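Local coordinates for protein packaging enzyme P4 (Pseudomonas phage phi6, PDB 4BLO) that hydrolyses nucleoside triphosphates as a hexameric P-loop ATPase and probably uses that energy to drive viral RNA into the phage capsid, at residues L171-C174 with I175-A179. Numbering follows the deposited sequence.
Sequences LIVC and IGLGA
The carbonyl oxygen of Leu171 accepts the backbone N-H of Ile175 at 2.8 Å from O to N; at 166° on the hydrogen, this is the straightest of four successive i to i+4 bonds. Gly176 N reaches Ile172 O, also at 2.8 Å, followed by Leu177 N to Val173 O and Gly178 N to Cys174 O. The last is the most bent, 132° at the hydrogen, and in the last two the donor stands above the carbonyl plane. One alpha C-H of Gly178 adds a weak, bent contact, CA lying 3.2 Å from Cys174 O.

Two apolar pairs, each one helical turn apart, accompany these bonds. Val173 and Leu177 lie side by side and point the same way, with Val173 CG1 3.7 Å from Leu177 CD1. The valine turns CG1 anti to its own nitrogen (chi1 -171°), which places this methyl beside the carbonyl carbon, on the side of the following turn. Ile175 folds back instead: CG1 sits anti to the carbonyl carbon, and CD1 comes within 4.1 Å of Leu171 CB, a looser touch.

The pairs have largely different surroundings. Val173, Cys174 and Leu177 pack on strands 144-147 and 184-187, whereas Leu171 packs on Ile75 and Phe76, and Ile175 on Ile41 of helix 38-54; Tyr44 of that helix also touches Ile172 and Val173. Helix 167-179 is thus sandwiched between the central sheet and helix 38-54, and, leading into strand 184-187, it forms part of the layered alpha/beta core characteristic of RecA-like P-loop ATPases.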
ATOM      1  N   LEU L 171     -23.997   5.402 -18.548  1.00 39.59           N
ATOM      2  CA  LEU L 171     -24.054   4.372 -19.581  1.00 38.72           C
ATOM      3  C   LEU L 171     -25.465   4.235 -20.158  1.00 43.65           C
ATOM      4  O   LEU L 171     -25.586   4.077 -21.370  1.00 43.92           O
ATOM      5  CB  LEU L 171     -23.545   3.029 -19.042  1.00 38.26           C
ATOM      6  CG  LEU L 171     -22.058   2.988 -18.637  1.00 40.66           C
ATOM      7  CD1 LEU L 171     -21.763   1.773 -17.808  1.00 39.38           C
ATOM      8  CD2 LEU L 171     -21.147   3.030 -19.852  1.00 43.85           C
ATOM      9  N   ILE L 172     -26.516   4.355 -19.318  1.00 40.24           N
ATOM     10  CA  ILE L 172     -27.914   4.279 -19.755  1.00 41.80           C
ATOM     11  C   ILE L 172     -28.189   5.363 -20.811  1.00 46.51           C
ATOM     12  O   ILE L 172     -28.686   5.042 -21.892  1.00 47.12           O
ATOM     13  CB  ILE L 172     -28.890   4.397 -18.548  1.00 45.41           C
ATOM     14  CG1 ILE L 172     -28.949   3.087 -17.761  1.00 46.52           C
ATOM     15  CG2 ILE L 172     -30.296   4.791 -18.997  1.00 47.41           C
ATOM     16  CD1 ILE L 172     -29.562   3.221 -16.394  1.00 46.32           C
ATOM     17  N   VAL L 173     -27.848   6.625 -20.499  1.00 41.45           N
ATOM     18  CA  VAL L 173     -28.083   7.760 -21.384  1.00 41.37           C
ATOM     19  C   VAL L 173     -27.173   7.672 -22.619  1.00 44.45           C
ATOM     20  O   VAL L 173     -27.659   7.895 -23.731  1.00 47.25           O
ATOM     21  CB  VAL L 173     -27.936   9.122 -20.655  1.00 45.06           C
ATOM     22  CG1 VAL L 173     -28.405  10.274 -21.543  1.00 45.94           C
ATOM     23  CG2 VAL L 173     -28.711   9.133 -19.344  1.00 45.52           C
ATOM     24  N   CYS L 174     -25.884   7.317 -22.433  1.00 37.19           N
ATOM     25  CA  CYS L 174     -24.913   7.203 -23.523  1.00 36.36           C
ATOM     26  C   CYS L 174     -25.314   6.108 -24.529  1.00 44.22           C
ATOM     27  O   CYS L 174     -25.424   6.408 -25.719  1.00 45.31           O
ATOM     28  CB  CYS L 174     -23.509   6.967 -22.979  1.00 34.45           C
ATOM     29  SG  CYS L 174     -22.678   8.470 -22.389  1.00 36.10           S
ATOM     30  N   ILE L 175     -25.554   4.859 -24.060  1.00 41.75           N
ATOM     31  CA  ILE L 175     -25.943   3.733 -24.920  1.00 42.82           C
ATOM     32  C   ILE L 175     -27.377   3.935 -25.447  1.00 49.41           C
ATOM     33  O   ILE L 175     -27.598   3.815 -26.650  1.00 50.88           O
ATOM     34  CB  ILE L 175     -25.770   2.355 -24.212  1.00 45.67           C
ATOM     35  CG1 ILE L 175     -24.292   2.109 -23.838  1.00 43.45           C
ATOM     36  CG2 ILE L 175     -26.314   1.197 -25.075  1.00 48.68           C
ATOM     37  CD1 ILE L 175     -24.078   1.161 -22.652  1.00 46.75           C
ATOM     38  N   GLY L 176     -28.311   4.246 -24.555  1.00 46.65           N
ATOM     39  CA  GLY L 176     -29.715   4.452 -24.901  1.00 48.70           C
ATOM     40  C   GLY L 176     -29.963   5.469 -25.987  1.00 53.29           C
ATOM     41  O   GLY L 176     -30.542   5.130 -27.025  1.00 54.76           O
ATOM     42  N   LEU L 177     -29.514   6.720 -25.770  1.00 48.66           N
ATOM     43  CA  LEU L 177     -29.722   7.814 -26.729  1.00 49.36           C
ATOM     44  C   LEU L 177     -28.724   7.778 -27.890  1.00 53.33           C
ATOM     45  O   LEU L 177     -29.099   8.113 -29.018  1.00 54.04           O
ATOM     46  CB  LEU L 177     -29.691   9.191 -26.044  1.00 48.22           C
ATOM     47  CG  LEU L 177     -30.741   9.447 -24.940  1.00 53.42           C
ATOM     48  CD1 LEU L 177     -30.656  10.869 -24.446  1.00 52.71           C
ATOM     49  CD2 LEU L 177     -32.162   9.196 -25.438  1.00 57.16           C
ATOM     50  N   GLY L 178     -27.486   7.365 -27.607  1.00 47.33           N
ATOM     51  CA  GLY L 178     -26.426   7.276 -28.605  1.00 45.67           C
ATOM     52  C   GLY L 178     -26.727   6.296 -29.717  1.00 48.78           C
ATOM     53  O   GLY L 178     -26.396   6.570 -30.875  1.00 48.88           O
ATOM     54  N   ALA L 179     -27.375   5.152 -29.363  1.00 44.90           N
ATOM     55  CA  ALA L 179     -27.763   4.085 -30.294  1.00 45.82           C
ATOM     56  C   ALA L 179     -28.812   4.573 -31.268  1.00 51.41           C
ATOM     57  O   ALA L 179     -28.771   4.195 -32.441  1.00 52.99           O
ATOM     58  CB  ALA L 179     -28.277   2.870 -29.538  1.00 46.84           C
TER